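Local structure of uncharacterized protein (Bacteroides ovatus, 4IPB) at residues W52-L65 with V82-W94. The protein is of unknown function but belongs to the PepSY-like family of putative beta-lactamase-inhibitor-like proteins. Residues are numbered along the deposited sequence; the frame is centred on the assembly and turned at random. Where two conformers were deposited one is given.
With GOL (glycerol), chain D.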
ATOM      1  N   TRP A  52       3.386  11.285 -10.436  1.00 11.41           N
ATOM      2  CA  TRP A  52       3.196  10.102  -9.625  1.00 10.55           C
ATOM      3  C   TRP A  52       3.974  10.239  -8.307  1.00 10.55           C
ATOM      4  O   TRP A  52       5.146  10.607  -8.304  1.00 11.06           O
ATOM      5  CB  TRP A  52       3.735   8.900 -10.377  1.00 10.41           C
ATOM      6  CG  TRP A  52       3.749   7.625  -9.588  1.00 10.07           C
ATOM      7  CD1 TRP A  52       2.680   6.998  -9.051  1.00 10.14           C
ATOM      8  CD2 TRP A  52       4.901   6.863  -9.247  1.00 10.09           C
ATOM      9  NE1 TRP A  52       3.103   5.900  -8.366  1.00 10.16           N
ATOM     10  CE2 TRP A  52       4.458   5.784  -8.463  1.00 10.21           C
ATOM     11  CE3 TRP A  52       6.279   7.004  -9.490  1.00 10.44           C
ATOM     12  CZ2 TRP A  52       5.309   4.830  -7.970  1.00 10.31           C
ATOM     13  CZ3 TRP A  52       7.101   6.047  -8.995  1.00 10.80           C
ATOM     14  CH2 TRP A  52       6.614   4.970  -8.269  1.00 10.45           C
ATOM     15  N   VAL A  53       3.277   9.982  -7.210  1.00 10.60           N
ATOM     16  CA  VAL A  53       3.858  10.016  -5.861  1.00 11.18           C
ATOM     17  C   VAL A  53       4.001   8.691  -5.131  1.00 10.56           C
ATOM     18  O   VAL A  53       4.885   8.579  -4.284  1.00 10.74           O
ATOM     19  CB  VAL A  53       3.239  11.090  -5.000  1.00 12.16           C
ATOM     20  CG1 VAL A  53       3.516  12.459  -5.642  1.00 13.12           C
ATOM     21  CG2 VAL A  53       1.803  10.842  -4.689  1.00 13.09           C
HETATM   22  N   MSE A  54       3.119   7.745  -5.400  1.00  9.87           N
HETATM   23  CA  MSE A  54       3.227   6.367  -4.785  1.00  9.77           C
HETATM   24  C   MSE A  54       2.249   5.417  -5.410  1.00  9.70           C
HETATM   25  O   MSE A  54       1.136   5.814  -5.833  1.00  9.85           O
HETATM   26  CB  MSE A  54       3.136   6.364  -3.253  1.00  9.88           C
HETATM   27  CG  MSE A  54       1.839   6.838  -2.726  1.00  9.62           C
HETATM   28 SE   MSE A  54       1.809   6.704  -0.738  0.75  9.40          SE
HETATM   29  CE  MSE A  54       0.019   7.157  -0.493  1.00 10.66           C
ATOM     30  N   THR A  55       2.606   4.119  -5.361  1.00  9.99           N
ATOM     31  CA  THR A  55       1.706   3.089  -5.723  1.00 10.64           C
ATOM     32  C   THR A  55       1.690   2.057  -4.604  1.00 11.49           C
ATOM     33  O   THR A  55       2.754   1.634  -4.125  1.00 11.14           O
ATOM     34  CB  THR A  55       2.188   2.413  -7.014  1.00 12.61           C
ATOM     35  OG1 THR A  55       2.063   3.336  -8.104  1.00 12.22           O
ATOM     36  CG2 THR A  55       1.359   1.162  -7.315  1.00 12.26           C
ATOM     37  N   LEU A  56       0.492   1.644  -4.254  1.00 11.01           N
ATOM     38  CA  LEU A  56       0.267   0.605  -3.250  1.00 11.98           C
ATOM     39  C   LEU A  56      -0.405  -0.578  -3.918  1.00 11.76           C
ATOM     40  O   LEU A  56      -1.492  -0.444  -4.539  1.00 13.15           O
ATOM     41  CB  LEU A  56      -0.548   1.115  -2.098  1.00 13.17           C
ATOM     42  CG  LEU A  56       0.102   2.218  -1.307  1.00 12.81           C
ATOM     43  CD1 LEU A  56      -0.168   3.604  -1.853  1.00 14.27           C
ATOM     44  CD2 LEU A  56      -0.321   2.169   0.143  1.00 13.82           C
ATOM     45  N   THR A  57       0.229  -1.757  -3.822  1.00 11.29           N
ATOM     46  CA  THR A  57      -0.282  -2.952  -4.449  1.00 12.99           C
ATOM     47  C   THR A  57      -0.636  -3.963  -3.353  1.00 13.56           C
ATOM     48  O   THR A  57       0.179  -4.251  -2.483  1.00 12.31           O
ATOM     49  CB  THR A  57       0.739  -3.628  -5.377  1.00 13.05           C
ATOM     50  OG1 THR A  57       1.178  -2.691  -6.399  1.00 13.59           O
ATOM     51  CG2 THR A  57       0.174  -4.842  -6.074  1.00 14.84           C
ATOM     52  N   ASP A  58      -1.859  -4.466  -3.406  1.00 15.07           N
ATOM     53  CA  ASP A  58      -2.321  -5.415  -2.419  1.00 16.98           C
ATOM     54  C   ASP A  58      -1.871  -6.819  -2.802  1.00 16.19           C
ATOM     55  O   ASP A  58      -2.450  -7.448  -3.702  1.00 18.37           O
ATOM     56  CB  ASP A  58      -3.847  -5.421  -2.401  1.00 20.43           C
ATOM     57  CG  ASP A  58      -4.460  -4.062  -1.995  1.00 30.45           C
ATOM     58  OD1 ASP A  58      -3.816  -3.277  -1.307  1.00 32.48           O
ATOM     59  OD2 ASP A  58      -5.635  -3.814  -2.353  1.00 41.19           O
ATOM     60  N   LEU A  59      -0.866  -7.302  -2.098  1.00 14.54           N
ATOM     61  CA  LEU A  59      -0.305  -8.629  -2.317  1.00 15.04           C
ATOM     62  C   LEU A  59      -1.033  -9.733  -1.549  1.00 16.29           C
ATOM     63  O   LEU A  59      -0.901 -10.887  -1.911  1.00 16.91           O
ATOM     64  CB  LEU A  59       1.174  -8.628  -1.936  1.00 15.18           C
ATOM     65  CG  LEU A  59       2.116  -7.675  -2.684  1.00 15.26           C
ATOM     66  CD1 LEU A  59       3.549  -7.797  -2.188  1.00 16.22           C
ATOM     67  CD2 LEU A  59       2.063  -7.937  -4.160  1.00 17.31           C
ATOM     68  N   VAL A  60      -1.823  -9.345  -0.538  1.00 16.65           N
ATOM     69  CA  VAL A  60      -2.797 -10.215   0.173  1.00 19.94           C
ATOM     70  C   VAL A  60      -2.110 -11.157   1.176  1.00 21.03           C
ATOM     71  O   VAL A  60      -2.487 -11.190   2.349  1.00 22.62           O
ATOM     72  CB  VAL A  60      -3.695 -11.028  -0.774  1.00 23.23           C
ATOM     73  CG1 VAL A  60      -4.731 -11.831   0.018  1.00 26.30           C
ATOM     74  CG2 VAL A  60      -4.385 -10.126  -1.799  1.00 25.75           C
ATOM     75  N   SER A  61      -1.130 -11.911   0.707  1.00 19.65           N
ATOM     76  CA  SER A  61      -0.593 -13.027   1.500  1.00 20.34           C
ATOM     77  C   SER A  61       0.921 -13.174   1.487  1.00 18.44           C
ATOM     78  O   SER A  61       1.601 -12.636   0.626  1.00 17.70           O
ATOM     79  CB  SER A  61      -1.239 -14.312   1.054  1.00 23.20           C
ATOM     80  OG  SER A  61      -1.152 -14.481  -0.347  1.00 24.13           O
ATOM     81  N   LEU A  62       1.441 -13.948   2.445  1.00 18.39           N
ATOM     82  CA  LEU A  62       2.889 -14.065   2.676  1.00 18.43           C
ATOM     83  C   LEU A  62       3.631 -14.760   1.562  1.00 19.11           C
ATOM     84  O   LEU A  62       4.826 -14.518   1.393  1.00 18.88           O
ATOM     85  CB  LEU A  62       3.158 -14.837   3.964  1.00 19.19           C
ATOM     86  CG  LEU A  62       2.743 -14.194   5.291  1.00 19.54           C
ATOM     87  CD1 LEU A  62       3.103 -15.185   6.382  1.00 20.86           C
ATOM     88  CD2 LEU A  62       3.369 -12.819   5.525  1.00 18.55           C
ATOM     89  N   ASP A  63       2.916 -15.572   0.791  1.00 20.25           N
ATOM     90  CA  ASP A  63       3.531 -16.248  -0.350  1.00 21.99           C
ATOM     91  C   ASP A  63       4.033 -15.246  -1.409  1.00 21.14           C
ATOM     92  O   ASP A  63       4.896 -15.591  -2.209  1.00 21.39           O
ATOM     93  CB  ASP A  63       2.577 -17.286  -0.933  1.00 24.54           C
ATOM     94  CG  ASP A  63       1.215 -16.710  -1.276  1.00 26.85           C
ATOM     95  OD1 ASP A  63       0.498 -16.219  -0.364  1.00 28.67           O
ATOM     96  OD2 ASP A  63       0.862 -16.755  -2.484  1.00 31.59           O
ATOM     97  N   ARG A  64       3.476 -14.035  -1.415  1.00 20.04           N
ATOM     98  CA  ARG A  64       3.872 -13.011  -2.404  1.00 20.32           C
ATOM     99  C   ARG A  64       5.106 -12.242  -2.002  1.00 18.88           C
ATOM    100  O   ARG A  64       5.631 -11.472  -2.807  1.00 19.61           O
ATOM    101  CB  ARG A  64       2.726 -12.011  -2.639  1.00 21.73           C
ATOM    102  CG  ARG A  64       1.776 -12.400  -3.758  1.00 28.39           C
ATOM    103  CD  ARG A  64       0.838 -13.499  -3.412  1.00 34.96           C
ATOM    104  NE  ARG A  64       0.063 -13.858  -4.605  1.00 38.10           N
ATOM    105  CZ  ARG A  64      -1.093 -13.297  -4.986  1.00 51.71           C
ATOM    106  NH1 ARG A  64      -1.677 -12.315  -4.279  1.00 45.37           N
ATOM    107  NH2 ARG A  64      -1.682 -13.728  -6.104  1.00 45.35           N
ATOM    108  N   LEU A  65       5.574 -12.427  -0.768  1.00 19.07           N
ATOM    109  CA  LEU A  65       6.819 -11.778  -0.325  1.00 18.63           C
ATOM    110  C   LEU A  65       8.059 -12.410  -0.881  1.00 19.22           C
ATOM    111  O   LEU A  65       8.063 -13.612  -1.158  1.00 19.16           O
ATOM    112  CB  LEU A  65       6.934 -11.789   1.188  1.00 20.26           C
ATOM    113  CG  LEU A  65       5.791 -11.130   1.948  1.00 20.64           C
ATOM    114  CD1 LEU A  65       5.930 -11.459   3.405  1.00 21.80           C
ATOM    115  CD2 LEU A  65       5.817  -9.637   1.710  1.00 21.15           C
ATOM    116  N   VAL A  82      -2.047 -13.817  12.582  1.00 23.79           N
ATOM    117  CA  VAL A  82      -2.848 -13.989  11.367  1.00 23.65           C
ATOM    118  C   VAL A  82      -2.620 -12.814  10.454  1.00 21.98           C
ATOM    119  O   VAL A  82      -2.709 -11.639  10.874  1.00 20.61           O
ATOM    120  CB  VAL A  82      -4.356 -14.045  11.684  1.00 24.99           C
ATOM    121  CG1 VAL A  82      -5.195 -14.087  10.409  1.00 25.70           C
ATOM    122  CG2 VAL A  82      -4.653 -15.253  12.554  1.00 28.23           C
ATOM    123  N   VAL A  83      -2.293 -13.111   9.199  1.00 21.49           N
ATOM    124  CA  VAL A  83      -1.924 -12.045   8.300  1.00 20.83           C
ATOM    125  C   VAL A  83      -3.185 -11.616   7.558  1.00 21.33           C
ATOM    126  O   VAL A  83      -3.766 -12.411   6.804  1.00 22.93           O
ATOM    127  CB  VAL A  83      -0.836 -12.504   7.337  1.00 20.71           C
ATOM    128  CG1 VAL A  83      -0.626 -11.454   6.283  1.00 19.86           C
ATOM    129  CG2 VAL A  83       0.453 -12.726   8.103  1.00 21.43           C
ATOM    130  N   ASP A  84      -3.645 -10.402   7.807  1.00 20.40           N
ATOM    131  CA  ASP A  84      -4.858  -9.887   7.169  1.00 22.03           C
ATOM    132  C   ASP A  84      -4.620  -9.308   5.785  1.00 20.31           C
ATOM    133  O   ASP A  84      -5.489  -9.433   4.904  1.00 20.23           O
ATOM    134  CB  ASP A  84      -5.504  -8.787   8.000  1.00 23.10           C
ATOM    135  CG  ASP A  84      -6.105  -9.308   9.304  1.00 29.51           C
ATOM    136  OD1 ASP A  84      -6.193 -10.546   9.533  1.00 31.90           O
ATOM    137  OD2 ASP A  84      -6.503  -8.440  10.110  1.00 35.18           O
ATOM    138  N   ASN A  85      -3.474  -8.666   5.617  1.00 19.02           N
ATOM    139  CA  ASN A  85      -3.137  -8.072   4.340  0.60 18.61           C
ATOM    140  C   ASN A  85      -1.636  -7.836   4.237  1.00 17.39           C
ATOM    141  O   ASN A  85      -0.906  -7.816   5.230  1.00 15.42           O
ATOM    142  CB  ASN A  85      -3.952  -6.787   4.182  0.60 19.28           C
ATOM    143  CG  ASN A  85      -3.930  -6.229   2.763  0.60 21.43           C
ATOM    144  OD1 ASN A  85      -3.690  -6.948   1.768  0.60 22.75           O
ATOM    145  ND2 ASN A  85      -4.231  -4.937   2.652  0.60 22.23           N
ATOM    146  N   VAL A  86      -1.182  -7.726   2.994  1.00 16.09           N
ATOM    147  CA  VAL A  86       0.209  -7.460   2.673  1.00 15.43           C
ATOM    148  C   VAL A  86       0.162  -6.427   1.556  1.00 14.44           C
ATOM    149  O   VAL A  86      -0.468  -6.696   0.538  1.00 14.23           O
ATOM    150  CB  VAL A  86       0.937  -8.745   2.219  1.00 16.62           C
ATOM    151  CG1 VAL A  86       2.403  -8.463   1.871  1.00 16.82           C
ATOM    152  CG2 VAL A  86       0.813  -9.858   3.268  1.00 18.40           C
ATOM    153  N   THR A  87       0.828  -5.284   1.761  1.00 13.02           N
ATOM    154  CA  THR A  87       0.808  -4.201   0.794  1.00 12.52           C
ATOM    155  C   THR A  87       2.232  -3.831   0.400  1.00 12.02           C
ATOM    156  O   THR A  87       3.101  -3.559   1.288  1.00 13.26           O
ATOM    157  CB  THR A  87       0.089  -2.967   1.340  1.00 13.24           C
ATOM    158  OG1 THR A  87      -1.177  -3.359   1.836  1.00 14.15           O
ATOM    159  CG2 THR A  87      -0.066  -1.894   0.282  1.00 14.39           C
HETATM  160  N   MSE A  88       2.515  -3.750  -0.887  1.00 11.48           N
HETATM  161  CA  MSE A  88       3.798  -3.240  -1.351  1.00 11.06           C
HETATM  162  C   MSE A  88       3.626  -1.764  -1.689  1.00 10.83           C
HETATM  163  O   MSE A  88       2.656  -1.426  -2.387  1.00 11.20           O
HETATM  164  CB  MSE A  88       4.247  -4.021  -2.575  1.00 12.48           C
HETATM  165  CG  MSE A  88       5.500  -3.465  -3.262  1.00 12.98           C
HETATM  166 SE   MSE A  88       7.097  -3.563  -2.139  0.75 13.17          SE
HETATM  167  CE  MSE A  88       7.416  -5.488  -2.365  1.00 17.32           C
ATOM    168  N   VAL A  89       4.469  -0.919  -1.170  1.00 10.28           N
ATOM    169  CA  VAL A  89       4.365   0.555  -1.314  1.00 10.40           C
ATOM    170  C   VAL A  89       5.605   1.014  -2.029  1.00 10.60           C
ATOM    171  O   VAL A  89       6.718   0.771  -1.569  1.00 11.36           O
ATOM    172  CB  VAL A  89       4.182   1.300   0.024  1.00 10.74           C
ATOM    173  CG1 VAL A  89       3.862   2.764  -0.239  1.00 11.15           C
ATOM    174  CG2 VAL A  89       3.104   0.680   0.859  1.00 11.31           C
ATOM    175  N   GLU A  90       5.436   1.617  -3.196  1.00 10.24           N
ATOM    176  CA  GLU A  90       6.535   2.061  -4.021  1.00 10.59           C
ATOM    177  C   GLU A  90       6.460   3.537  -4.264  1.00 10.32           C
ATOM    178  O   GLU A  90       5.357   4.111  -4.333  1.00 10.61           O
ATOM    179  CB  GLU A  90       6.556   1.356  -5.350  1.00 12.66           C
ATOM    180  CG  GLU A  90       6.734  -0.151  -5.232  1.00 15.09           C
ATOM    181  CD  GLU A  90       6.539  -0.870  -6.561  1.00 20.57           C
ATOM    182  OE1 GLU A  90       5.352  -1.071  -6.951  1.00 21.97           O
ATOM    183  OE2 GLU A  90       7.583  -1.212  -7.177  1.00 24.94           O
ATOM    184  N   PHE A  91       7.633   4.160  -4.409  1.00 10.32           N
ATOM    185  CA  PHE A  91       7.732   5.627  -4.540  1.00 10.94           C
ATOM    186  C   PHE A  91       8.725   6.019  -5.630  1.00 11.40           C
ATOM    187  O   PHE A  91       9.655   5.245  -5.945  1.00 12.46           O
ATOM    188  CB  PHE A  91       8.273   6.239  -3.237  1.00 11.45           C
ATOM    189  CG  PHE A  91       7.534   5.853  -2.000  1.00 11.74           C
ATOM    190  CD1 PHE A  91       6.505   6.613  -1.568  1.00 12.54           C
ATOM    191  CD2 PHE A  91       8.012   4.847  -1.162  1.00 12.22           C
ATOM    192  CE1 PHE A  91       5.801   6.289  -0.416  1.00 13.93           C
ATOM    193  CE2 PHE A  91       7.365   4.554   0.034  1.00 13.16           C
ATOM    194  CZ  PHE A  91       6.266   5.264   0.406  1.00 12.63           C
ATOM    195  N   PRO A  92       8.661   7.264  -6.131  1.00 12.27           N
ATOM    196  CA  PRO A  92       9.623   7.673  -7.160  1.00 13.90           C
ATOM    197  C   PRO A  92      11.022   7.803  -6.596  1.00 15.00           C
ATOM    198  O   PRO A  92      11.964   7.546  -7.305  1.00 17.32           O
ATOM    199  CB  PRO A  92       9.052   9.030  -7.677  1.00 14.83           C
ATOM    200  CG  PRO A  92       8.019   9.452  -6.653  1.00 13.90           C
ATOM    201  CD  PRO A  92       7.490   8.168  -6.085  1.00 12.85           C
ATOM    202  N   LYS A  93      11.148   8.235  -5.345  1.00 14.89           N
ATOM    203  CA  LYS A  93      12.440   8.476  -4.760  1.00 16.74           C
ATOM    204  C   LYS A  93      12.711   7.631  -3.507  1.00 16.97           C
ATOM    205  O   LYS A  93      13.836   7.273  -3.310  1.00 18.83           O
ATOM    206  CB  LYS A  93      12.587   9.962  -4.406  1.00 19.43           C
ATOM    207  CG  LYS A  93      13.974  10.401  -3.927  1.00 26.17           C
ATOM    208  CD  LYS A  93      13.932  11.808  -3.280  1.00 33.56           C
ATOM    209  CE  LYS A  93      14.707  12.807  -4.093  1.00 41.98           C
ATOM    210  NZ  LYS A  93      14.748  14.130  -3.401  1.00 55.30           N
ATOM    211  N   TRP A  94      11.752   7.493  -2.621  1.00 14.59           N
ATOM    212  CA  TRP A  94      11.968   6.832  -1.320  1.00 14.55           C
ATOM    213  C   TRP A  94      12.020   5.309  -1.594  1.00 13.99           C
ATOM    214  O   TRP A  94      11.467   4.803  -2.597  1.00 12.87           O
ATOM    215  CB  TRP A  94      10.851   7.146  -0.296  1.00 15.24           C
ATOM    216  CG  TRP A  94      10.459   8.636  -0.146  1.00 17.47           C
ATOM    217  CD1 TRP A  94       9.195   9.146  -0.241  1.00 20.43           C
ATOM    218  CD2 TRP A  94      11.319   9.749   0.089  1.00 19.97           C
ATOM    219  NE1 TRP A  94       9.226  10.527  -0.121  1.00 22.98           N
ATOM    220  CE2 TRP A  94      10.515  10.910   0.134  1.00 22.50           C
ATOM    221  CE3 TRP A  94      12.669   9.874   0.300  1.00 21.23           C
ATOM    222  CZ2 TRP A  94      11.034  12.197   0.341  1.00 26.67           C
ATOM    223  CZ3 TRP A  94      13.215  11.157   0.528  1.00 28.50           C
ATOM    224  CH2 TRP A  94      12.396  12.312   0.521  1.00 28.45           C
TER
HETATM  225  C1  GOL D 201       6.629   1.421  -9.667  1.00 40.76           C
HETATM  226  O1  GOL D 201       7.054   0.640 -10.799  1.00 41.18           O
HETATM  227  C2  GOL D 201       5.118   1.332  -9.435  1.00 31.36           C
HETATM  228  O2  GOL D 201       4.664  -0.023  -9.367  1.00 31.04           O
HETATM  229  C3  GOL D 201       4.405   2.082 -10.551  1.00 32.48           C
HETATM  230  O3  GOL D 201       3.027   2.179 -10.209  1.00 23.54           O
HETATM  231  O   HOH W   1       3.292  -1.279  -5.379  1.00 13.24           O
HETATM  232  O   HOH W   2      -3.043 -13.100   4.159  1.00 26.48           O
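The indole of W52 meets P92 as a CH-pi contact: CD of P92 stands over one face of the six-membered ring, 3.9 Å from its centroid and 21° off the normal. With CG anti to the backbone N (chi1 173°), the indole reaches forward along its own strand, where NE1 of W52 donates to OG1 of T55 at 2.8 Å, tying down the ring's rotation. A glycerol, probably from the crystallisation liquor, rests against the opposite face of the indole and bridges the strands, pairing its O3 with OG1 of T55 and donating a hydrogen bond from its O2 to OE1 of E90.

From this end a regular antiparallel ladder runs on to D58 and T87, a worked example of how alternation sorts side chains onto two faces. T55 with E90 and T57 with M88 are hydrogen-bonded pairs, N of T57 reaching O of M88 at 2.8 Å; L56 with V89 and D58 with T87 are non-hydrogen-bonded pairs on the other face. There L56 and V89 lie alongside, pointing the same way, with CD2 of L56 3.8 Å from CG2 of V89. M54 runs beside F91 in a Met-aromatic contact, SE of M54 lying 5.2 Å from the ring centroid of F91 and oblique to it.

Beyond D58 the chain turns, and O of V86 accepts from both N of L59 and N of V60. V86 fills the bend: its CG1 meets CD2 of L65 at 3.6 Å, while its CG2 packs against the backbone of V60 and S61.

The two strands are central in the eight-stranded antiparallel sheet, flanked by strands 40-46 and 97-104. F139 of helix 136-139 packs on M54, L56, V89 and F91, and helix 67-75 lies in the connection between the paired strands.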